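Local coordinates for protein TetR family Transcriptional regulator (Streptococcus agalactiae 2603V/R, PDB 3KKC) that probably binds DNA as a dimeric, all-helical transcriptional regulator of the TetR family, and carries a bound nickel ion in the crystal, at residues Asp66-Leu71 and Leu111-Glu116; Lys89-Asn94 and Glu150-Trp155. All blocks are in the same frame, centred on the assembly; numbering follows the deposited sequence.

Interaction 1: residues Asp66-Leu71 and Leu111-Glu116; sequences DLFHHL and LRFRSE. With NI (nickel (II) ion), chain E.
Phe68 reaches across from one helix segment to the other and meets all three residues that 111-116 sends to the contact. The segments run nearly parallel, their axes 11.1 Å apart at an angle of 19°. CB already points toward 111-116, and CG, anti to the carbonyl carbon (chi1 -63°), carries the ring on in the same sense. Phe68 CB lies 3.9 Å from Arg112 NH1 and close to the CG methylene of Glu116, which also packs against ring atom CG. One ortho carbon, Phe68 CD2, comes 3.2 Å from Arg112 NH1. Ring and guanidinium planes are 82° apart: NH1 lies at the ring's edge, near its plane, while Phe68 CE2 stands over a face of the guanidinium, toward its rim, not a cation-pi geometry. Farther out, CE2 rests against the backbone where Arg112 joins Phe113, while Phe68 CE1 lies 3.6 Å from Phe113 CD1. The tip, Phe68 CZ, reaches Phe113 CB at 3.5 Å. The two phenyl planes are near parallel but slid apart, with little overlap. Beside the ring, Arg112 NH1 and Glu116 OE2 form a salt bridge within their own helix, a weak hydrogen bond of 3.4 Å. The contact ties the C-terminal end of helix 57-71 to helix 107-129; Phe109, also on helix 107-129, meets the Phe68 ring, Phe113 packs on Leu102 of helix 98-103 and Leu152 of helix 137-157, and His70 turns to the nickel.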
ATOM      1  N   ASP A  66     -10.712  20.881   3.055  1.00 78.17           N
ATOM      2  CA  ASP A  66     -10.577  21.424   4.420  1.00 80.16           C
ATOM      3  C   ASP A  66      -9.429  20.808   5.214  1.00 76.68           C
ATOM      4  O   ASP A  66      -8.607  21.520   5.759  1.00 76.29           O
ATOM      5  CB  ASP A  66     -11.853  21.173   5.243  1.00 82.75           C
ATOM      6  CG  ASP A  66     -12.998  22.085   4.862  1.00 88.58           C
ATOM      7  OD1 ASP A  66     -12.762  23.133   4.226  1.00 93.99           O
ATOM      8  OD2 ASP A  66     -14.144  21.750   5.215  1.00 88.74           O
ATOM      9  N   LEU A  67      -9.413  19.484   5.316  1.00 72.13           N
ATOM     10  CA  LEU A  67      -8.393  18.783   6.078  1.00 75.51           C
ATOM     11  C   LEU A  67      -6.968  19.139   5.612  1.00 81.51           C
ATOM     12  O   LEU A  67      -6.064  19.351   6.431  1.00 79.10           O
ATOM     13  CB  LEU A  67      -8.626  17.278   5.990  1.00 74.07           C
ATOM     14  CG  LEU A  67      -9.225  16.652   7.241  1.00 75.02           C
ATOM     15  CD1 LEU A  67      -9.808  17.720   8.162  1.00 74.77           C
ATOM     16  CD2 LEU A  67     -10.261  15.621   6.873  1.00 74.12           C
ATOM     17  N   PHE A  68      -6.781  19.223   4.296  1.00 82.73           N
ATOM     18  CA  PHE A  68      -5.473  19.535   3.735  1.00 76.14           C
ATOM     19  C   PHE A  68      -5.141  21.034   3.785  1.00 80.25           C
ATOM     20  O   PHE A  68      -3.969  21.423   3.834  1.00 80.71           O
ATOM     21  CB  PHE A  68      -5.338  18.937   2.337  1.00 64.65           C
ATOM     22  CG  PHE A  68      -5.401  17.429   2.341  1.00 62.68           C
ATOM     23  CD1 PHE A  68      -4.940  16.716   3.450  1.00 55.68           C
ATOM     24  CD2 PHE A  68      -5.919  16.720   1.247  1.00 58.17           C
ATOM     25  CE1 PHE A  68      -4.994  15.326   3.477  1.00 58.89           C
ATOM     26  CE2 PHE A  68      -5.992  15.332   1.266  1.00 51.70           C
ATOM     27  CZ  PHE A  68      -5.533  14.621   2.366  1.00 56.05           C
ATOM     28  N   HIS A  69      -6.160  21.884   3.787  1.00 72.51           N
ATOM     29  CA  HIS A  69      -5.869  23.286   3.948  1.00 72.10           C
ATOM     30  C   HIS A  69      -5.340  23.483   5.357  1.00 77.92           C
ATOM     31  O   HIS A  69      -4.358  24.188   5.541  1.00 86.53           O
ATOM     32  CB  HIS A  69      -7.092  24.150   3.697  1.00 70.82           C
ATOM     33  CG  HIS A  69      -6.816  25.617   3.746  1.00 71.87           C
ATOM     34  ND1 HIS A  69      -6.715  26.391   2.607  1.00 78.53           N
ATOM     35  CD2 HIS A  69      -6.657  26.464   4.794  1.00 70.24           C
ATOM     36  CE1 HIS A  69      -6.495  27.649   2.953  1.00 80.99           C
ATOM     37  NE2 HIS A  69      -6.456  27.720   4.274  1.00 73.15           N
ATOM     38  N   HIS A  70      -5.953  22.845   6.352  1.00 74.00           N
ATOM     39  CA  HIS A  70      -5.453  23.017   7.713  1.00 71.61           C
ATOM     40  C   HIS A  70      -4.085  22.382   7.997  1.00 71.35           C
ATOM     41  O   HIS A  70      -3.340  22.875   8.843  1.00 70.80           O
ATOM     42  CB  HIS A  70      -6.433  22.551   8.788  1.00 67.81           C
ATOM     43  CG  HIS A  70      -5.945  22.839  10.179  1.00 70.61           C
ATOM     44  ND1 HIS A  70      -5.847  24.126  10.677  1.00 69.56           N
ATOM     45  CD2 HIS A  70      -5.479  22.022  11.157  1.00 70.19           C
ATOM     46  CE1 HIS A  70      -5.360  24.083  11.906  1.00 71.38           C
ATOM     47  NE2 HIS A  70      -5.134  22.821  12.226  1.00 65.64           N
ATOM     48  N   LEU A  71      -3.768  21.278   7.330  1.00 70.04           N
ATOM     49  CA  LEU A  71      -2.494  20.609   7.575  1.00 67.46           C
ATOM     50  C   LEU A  71      -1.320  21.344   6.935  1.00 73.14           C
ATOM     51  O   LEU A  71      -0.322  21.599   7.589  1.00 85.42           O
ATOM     52  CB  LEU A  71      -2.536  19.168   7.078  1.00 69.02           C
ATOM     53  CG  LEU A  71      -3.301  18.199   7.970  1.00 66.64           C
ATOM     54  CD1 LEU A  71      -2.985  16.772   7.606  1.00 62.57           C
ATOM     55  CD2 LEU A  71      -2.908  18.466   9.389  1.00 64.10           C
ATOM     56  N   LEU A 111      -4.661   9.513  -2.561  1.00 79.99           N
ATOM     57  CA  LEU A 111      -4.122  10.153  -3.744  1.00 77.74           C
ATOM     58  C   LEU A 111      -3.877  11.616  -3.455  1.00 77.28           C
ATOM     59  O   LEU A 111      -2.765  12.108  -3.581  1.00 81.94           O
ATOM     60  CB  LEU A 111      -5.080   9.988  -4.934  1.00 84.36           C
ATOM     61  CG  LEU A 111      -4.435   9.522  -6.245  1.00 91.24           C
ATOM     62  CD1 LEU A 111      -5.469   9.342  -7.375  1.00 93.97           C
ATOM     63  CD2 LEU A 111      -3.318  10.464  -6.685  1.00 89.52           C
ATOM     64  N   ARG A 112      -4.925  12.320  -3.058  1.00 80.74           N
ATOM     65  CA  ARG A 112      -4.807  13.744  -2.792  1.00 79.55           C
ATOM     66  C   ARG A 112      -3.834  14.032  -1.636  1.00 77.70           C
ATOM     67  O   ARG A 112      -3.172  15.080  -1.612  1.00 75.60           O
ATOM     68  CB  ARG A 112      -6.185  14.373  -2.577  1.00 76.79           C
ATOM     69  CG  ARG A 112      -6.819  14.906  -3.879  1.00 77.46           C
ATOM     70  CD  ARG A 112      -6.196  16.245  -4.331  1.00 85.10           C
ATOM     71  NE  ARG A 112      -5.887  17.148  -3.210  1.00100.71           N
ATOM     72  CZ  ARG A 112      -6.795  17.703  -2.383  1.00113.94           C
ATOM     73  NH1 ARG A 112      -6.407  18.524  -1.399  1.00110.09           N
ATOM     74  NH2 ARG A 112      -8.099  17.444  -2.527  1.00120.64           N
ATOM     75  N   PHE A 113      -3.721  13.083  -0.710  1.00 74.04           N
ATOM     76  CA  PHE A 113      -2.826  13.234   0.419  1.00 71.72           C
ATOM     77  C   PHE A 113      -1.384  13.082  -0.052  1.00 80.26           C
ATOM     78  O   PHE A 113      -0.529  13.903   0.268  1.00 84.54           O
ATOM     79  CB  PHE A 113      -3.169  12.221   1.503  1.00 68.88           C
ATOM     80  CG  PHE A 113      -2.219  12.212   2.667  1.00 69.12           C
ATOM     81  CD1 PHE A 113      -1.936  13.381   3.375  1.00 69.92           C
ATOM     82  CD2 PHE A 113      -1.628  11.028   3.082  1.00 65.83           C
ATOM     83  CE1 PHE A 113      -1.051  13.363   4.469  1.00 62.63           C
ATOM     84  CE2 PHE A 113      -0.756  11.007   4.179  1.00 65.89           C
ATOM     85  CZ  PHE A 113      -0.474  12.173   4.869  1.00 58.21           C
ATOM     86  N   ARG A 114      -1.104  12.050  -0.836  1.00 82.29           N
ATOM     87  CA  ARG A 114       0.248  11.891  -1.336  1.00 77.38           C
ATOM     88  C   ARG A 114       0.633  13.128  -2.136  1.00 75.79           C
ATOM     89  O   ARG A 114       1.786  13.536  -2.141  1.00 82.61           O
ATOM     90  CB  ARG A 114       0.400  10.624  -2.172  1.00 78.26           C
ATOM     91  CG  ARG A 114       1.854  10.238  -2.430  1.00 82.29           C
ATOM     92  CD  ARG A 114       2.004   8.728  -2.668  1.00 86.99           C
ATOM     93  NE  ARG A 114       3.401   8.325  -2.860  1.00 91.24           N
ATOM     94  CZ  ARG A 114       4.257   8.935  -3.685  1.00 93.55           C
ATOM     95  NH1 ARG A 114       3.870   9.992  -4.397  1.00100.38           N
ATOM     96  NH2 ARG A 114       5.500   8.485  -3.813  1.00 84.92           N
ATOM     97  N   SER A 115      -0.336  13.747  -2.792  1.00 69.84           N
ATOM     98  CA  SER A 115      -0.032  14.900  -3.624  1.00 72.20           C
ATOM     99  C   SER A 115       0.294  16.151  -2.815  1.00 75.87           C
ATOM    100  O   SER A 115       1.056  17.004  -3.261  1.00 77.94           O
ATOM    101  CB  SER A 115      -1.171  15.180  -4.600  1.00 77.13           C
ATOM    102  OG  SER A 115      -1.023  16.459  -5.190  1.00 80.82           O
ATOM    103  N   GLU A 116      -0.280  16.270  -1.626  1.00 77.96           N
ATOM    104  CA  GLU A 116       0.043  17.408  -0.767  1.00 79.36           C
ATOM    105  C   GLU A 116       1.458  17.259  -0.205  1.00 75.15           C
ATOM    106  O   GLU A 116       2.253  18.203  -0.242  1.00 74.17           O
ATOM    107  CB  GLU A 116      -0.995  17.577   0.348  1.00 82.50           C
ATOM    108  CG  GLU A 116      -2.397  17.896  -0.173  1.00 90.08           C
ATOM    109  CD  GLU A 116      -2.510  19.295  -0.775  1.00 99.98           C
ATOM    110  OE1 GLU A 116      -1.922  20.247  -0.196  1.00105.11           O
ATOM    111  OE2 GLU A 116      -3.200  19.443  -1.816  1.00 98.25           O
TER
HETATM  112 NI    NI E 201      -4.142  21.854  13.923  0.80 71.45          NI

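Interaction 2: residues Lys89-Asn94 and Glu150-Trp155; sequences KHFEQN and ETLKWW. With NI (nickel (II) ion), chain E.
Leu152 covers one face of the Phe91 ring, its CD2 methyl standing 4.2 Å from the ring centroid and only 6° off the normal, a well-centred CH-pi contact. The other methyl, Leu152 CD1, touches Phe91 CB at 4.2 Å, so both branches of the leucine are used. Leu71 and Ile98 also pack on Phe91, and Leu102 on Leu152. Trp155 belongs to this tightly filled part as well: Trp155 CH2 lies 3.6 Å from Glu92 CB, with CZ2 close behind. The indole reaches that far because CG is anti to the backbone N (chi1 177°), which carries the six-membered ring across to helix 80-93. Its NE1 is satisfied by the carbonyl of Met162, and Lys161 makes a cation-pi contact with the ring. The looser side begins at Glu92. Only its CB methylene touches the indole; beyond it the extended chain belongs to the partly exposed side of the contact. On the same helix, His90 NE2 binds nickel at 2.1 Å together with His70 and His86. No hydrogen bond or salt bridge joins the two segments, and the backbones stay well apart, with Phe91 CA and Leu152 CA 8.6 Å from each other. The chemistry implies that apolar and aromatic packing alone joins helices 80-93 and 137-157 here, while polar groups such as Trp155 NE1 and the Asn94 amide bond outside the pair of segments.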
ATOM      1  N   LYS A  89       0.350  15.387  14.662  1.00 75.93           N
ATOM      2  CA  LYS A  89      -0.497  15.625  15.833  1.00 79.04           C
ATOM      3  C   LYS A  89      -1.942  15.288  15.479  1.00 80.48           C
ATOM      4  O   LYS A  89      -2.628  14.586  16.219  1.00 82.72           O
ATOM      5  CB  LYS A  89      -0.381  17.070  16.307  1.00 84.05           C
ATOM      6  CG  LYS A  89      -0.870  17.305  17.736  1.00 96.74           C
ATOM      7  CD  LYS A  89      -0.275  18.597  18.352  1.00101.34           C
ATOM      8  CE  LYS A  89      -0.793  19.862  17.662  1.00103.54           C
ATOM      9  NZ  LYS A  89       0.043  21.096  17.886  1.00102.90           N
ATOM     10  N   HIS A  90      -2.390  15.775  14.324  1.00 76.67           N
ATOM     11  CA  HIS A  90      -3.739  15.506  13.844  1.00 72.02           C
ATOM     12  C   HIS A  90      -4.043  14.043  13.626  1.00 72.03           C
ATOM     13  O   HIS A  90      -5.157  13.590  13.863  1.00 75.31           O
ATOM     14  CB  HIS A  90      -4.013  16.285  12.572  1.00 70.04           C
ATOM     15  CG  HIS A  90      -4.398  17.700  12.831  1.00 78.28           C
ATOM     16  ND1 HIS A  90      -5.647  18.197  12.533  1.00 80.93           N
ATOM     17  CD2 HIS A  90      -3.715  18.712  13.411  1.00 82.97           C
ATOM     18  CE1 HIS A  90      -5.708  19.466  12.888  1.00 82.51           C
ATOM     19  NE2 HIS A  90      -4.554  19.799  13.435  1.00 86.95           N
ATOM     20  N   PHE A  91      -3.054  13.289  13.181  1.00 73.07           N
ATOM     21  CA  PHE A  91      -3.305  11.892  12.916  1.00 73.50           C
ATOM     22  C   PHE A  91      -3.528  11.109  14.211  1.00 74.65           C
ATOM     23  O   PHE A  91      -4.399  10.231  14.258  1.00 82.29           O
ATOM     24  CB  PHE A  91      -2.237  11.283  11.975  1.00 66.45           C
ATOM     25  CG  PHE A  91      -2.489  11.581  10.500  1.00 61.45           C
ATOM     26  CD1 PHE A  91      -3.332  10.773   9.745  1.00 61.29           C
ATOM     27  CD2 PHE A  91      -1.905  12.681   9.881  1.00 61.53           C
ATOM     28  CE1 PHE A  91      -3.588  11.050   8.393  1.00 61.08           C
ATOM     29  CE2 PHE A  91      -2.136  12.958   8.526  1.00 63.03           C
ATOM     30  CZ  PHE A  91      -2.991  12.142   7.782  1.00 62.12           C
ATOM     31  N   GLU A  92      -2.802  11.454  15.271  1.00 69.84           N
ATOM     32  CA  GLU A  92      -2.831  10.633  16.488  1.00 77.47           C
ATOM     33  C   GLU A  92      -4.133  10.753  17.295  1.00 79.89           C
ATOM     34  O   GLU A  92      -4.470   9.844  18.072  1.00 79.71           O
ATOM     35  CB  GLU A  92      -1.582  10.849  17.374  1.00 85.32           C
ATOM     36  CG  GLU A  92      -1.546  12.171  18.142  1.00 95.43           C
ATOM     37  CD  GLU A  92      -0.516  12.194  19.279  1.00100.14           C
ATOM     38  OE1 GLU A  92      -0.139  11.112  19.784  1.00101.95           O
ATOM     39  OE2 GLU A  92      -0.095  13.306  19.673  1.00100.31           O
ATOM     40  N   GLN A  93      -4.858  11.861  17.097  1.00 80.59           N
ATOM     41  CA  GLN A  93      -6.181  12.054  17.701  1.00 84.76           C
ATOM     42  C   GLN A  93      -7.272  11.725  16.693  1.00 86.06           C
ATOM     43  O   GLN A  93      -8.461  11.674  17.047  1.00 92.44           O
ATOM     44  CB  GLN A  93      -6.400  13.507  18.166  1.00 92.73           C
ATOM     45  CG  GLN A  93      -5.178  14.383  18.261  1.00 94.62           C
ATOM     46  CD  GLN A  93      -4.408  14.133  19.536  1.00102.48           C
ATOM     47  OE1 GLN A  93      -4.877  13.405  20.419  1.00103.10           O
ATOM     48  NE2 GLN A  93      -3.216  14.730  19.644  1.00106.20           N
ATOM     49  N   ASN A  94      -6.870  11.527  15.440  1.00 76.91           N
ATOM     50  CA  ASN A  94      -7.812  11.242  14.379  1.00 74.37           C
ATOM     51  C   ASN A  94      -8.719  12.462  14.202  1.00 84.82           C
ATOM     52  O   ASN A  94      -9.953  12.350  14.095  1.00 80.04           O
ATOM     53  CB  ASN A  94      -8.620   9.990  14.711  1.00 70.81           C
ATOM     54  CG  ASN A  94      -9.232   9.333  13.468  1.00 73.61           C
ATOM     55  OD1 ASN A  94      -8.870   9.652  12.326  1.00 66.44           O
ATOM     56  ND2 ASN A  94     -10.164   8.409  13.694  1.00 76.95           N
ATOM     57  N   GLU A 150       4.174   5.243   4.790  1.00 73.44           N
ATOM     58  CA  GLU A 150       4.170   3.933   5.433  1.00 72.61           C
ATOM     59  C   GLU A 150       4.595   3.955   6.905  1.00 68.02           C
ATOM     60  O   GLU A 150       4.009   3.259   7.732  1.00 69.62           O
ATOM     61  CB  GLU A 150       4.994   2.922   4.635  1.00 77.38           C
ATOM     62  CG  GLU A 150       4.206   1.684   4.236  1.00 81.27           C
ATOM     63  CD  GLU A 150       3.102   1.989   3.239  1.00 84.84           C
ATOM     64  OE1 GLU A 150       3.361   2.697   2.238  1.00 84.89           O
ATOM     65  OE2 GLU A 150       1.970   1.516   3.457  1.00 86.24           O
ATOM     66  N   THR A 151       5.599   4.746   7.262  1.00 68.01           N
ATOM     67  CA  THR A 151       5.910   4.858   8.684  1.00 69.72           C
ATOM     68  C   THR A 151       4.623   5.240   9.409  1.00 70.20           C
ATOM     69  O   THR A 151       4.217   4.576  10.370  1.00 71.89           O
ATOM     70  CB  THR A 151       7.017   5.892   8.977  1.00 70.43           C
ATOM     71  OG1 THR A 151       8.273   5.371   8.546  1.00 72.45           O
ATOM     72  CG2 THR A 151       7.100   6.212  10.486  1.00 69.53           C
ATOM     73  N   LEU A 152       3.982   6.294   8.901  1.00 67.63           N
ATOM     74  CA  LEU A 152       2.742   6.860   9.435  1.00 64.85           C
ATOM     75  C   LEU A 152       1.608   5.832   9.615  1.00 66.43           C
ATOM     76  O   LEU A 152       1.097   5.669  10.723  1.00 65.15           O
ATOM     77  CB  LEU A 152       2.309   8.015   8.537  1.00 61.66           C
ATOM     78  CG  LEU A 152       0.913   8.553   8.765  1.00 69.29           C
ATOM     79  CD1 LEU A 152       0.710   8.768  10.236  1.00 70.78           C
ATOM     80  CD2 LEU A 152       0.728   9.849   8.007  1.00 71.75           C
ATOM     81  N   LYS A 153       1.238   5.120   8.548  1.00 63.81           N
ATOM     82  CA  LYS A 153       0.224   4.061   8.664  1.00 66.46           C
ATOM     83  C   LYS A 153       0.571   3.071   9.759  1.00 66.20           C
ATOM     84  O   LYS A 153      -0.284   2.662  10.532  1.00 70.70           O
ATOM     85  CB  LYS A 153       0.036   3.285   7.344  1.00 64.98           C
ATOM     86  CG  LYS A 153      -0.853   3.958   6.320  1.00 66.16           C
ATOM     87  CD  LYS A 153      -0.511   3.475   4.923  1.00 76.55           C
ATOM     88  CE  LYS A 153      -1.655   2.678   4.279  1.00 85.80           C
ATOM     89  NZ  LYS A 153      -1.170   1.377   3.721  1.00 89.09           N
ATOM     90  N   TRP A 154       1.829   2.654   9.801  1.00 62.11           N
ATOM     91  CA  TRP A 154       2.237   1.617  10.740  1.00 59.82           C
ATOM     92  C   TRP A 154       2.007   2.117  12.189  1.00 66.14           C
ATOM     93  O   TRP A 154       1.484   1.396  13.052  1.00 63.79           O
ATOM     94  CB  TRP A 154       3.702   1.208  10.465  1.00 52.48           C
ATOM     95  CG  TRP A 154       4.331   0.505  11.610  1.00 55.67           C
ATOM     96  CD1 TRP A 154       4.290  -0.832  11.870  1.00 53.34           C
ATOM     97  CD2 TRP A 154       5.072   1.111  12.697  1.00 52.82           C
ATOM     98  NE1 TRP A 154       4.965  -1.104  13.050  1.00 59.60           N
ATOM     99  CE2 TRP A 154       5.450   0.069  13.577  1.00 57.80           C
ATOM    100  CE3 TRP A 154       5.446   2.421  13.006  1.00 56.31           C
ATOM    101  CZ2 TRP A 154       6.204   0.303  14.767  1.00 58.91           C
ATOM    102  CZ3 TRP A 154       6.205   2.662  14.212  1.00 57.73           C
ATOM    103  CH2 TRP A 154       6.566   1.599  15.062  1.00 53.83           C
ATOM    104  N   TRP A 155       2.385   3.370  12.417  1.00 65.77           N
ATOM    105  CA  TRP A 155       2.283   4.018  13.717  1.00 71.18           C
ATOM    106  C   TRP A 155       0.815   4.099  14.162  1.00 73.77           C
ATOM    107  O   TRP A 155       0.487   3.842  15.321  1.00 74.02           O
ATOM    108  CB  TRP A 155       2.917   5.410  13.605  1.00 71.11           C
ATOM    109  CG  TRP A 155       2.861   6.283  14.834  1.00 75.07           C
ATOM    110  CD1 TRP A 155       3.327   5.985  16.084  1.00 72.82           C
ATOM    111  CD2 TRP A 155       2.348   7.624  14.907  1.00 73.47           C
ATOM    112  NE1 TRP A 155       3.117   7.043  16.924  1.00 75.06           N
ATOM    113  CE2 TRP A 155       2.522   8.062  16.229  1.00 73.88           C
ATOM    114  CE3 TRP A 155       1.755   8.491  13.978  1.00 71.96           C
ATOM    115  CZ2 TRP A 155       2.127   9.335  16.652  1.00 74.28           C
ATOM    116  CZ3 TRP A 155       1.367   9.752  14.398  1.00 74.25           C
ATOM    117  CH2 TRP A 155       1.554  10.161  15.723  1.00 74.54           C
TER
HETATM  118 NI    NI E 201      -4.142  21.854  13.923  0.80 71.45          NI

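Overall arrangement
Interactions 1 and 2 lie about 14 Å apart between centres and belong to one continuous apolar interior: Phe113 CZ meets Phe91 CZ at 3.9 Å, and Leu71 packs on both His90 and Phe91. Interaction 2 is the more buried, whereas interaction 1 has a partly exposed, charged side, where arginine and glutamate border the phenylalanine. The four segments lie on four different helices and alternate along the chain. Nickel gives a second link, since His70 from 66-71 and His90 from 89-94 bind the same ion. Of the two, only interaction 2 has a segment at the dimer interface: on 150-155, Glu150, Thr151 and Trp154, which do not touch 89-94, pack on Ser146, Phe139 and Gln142 of the second subunit.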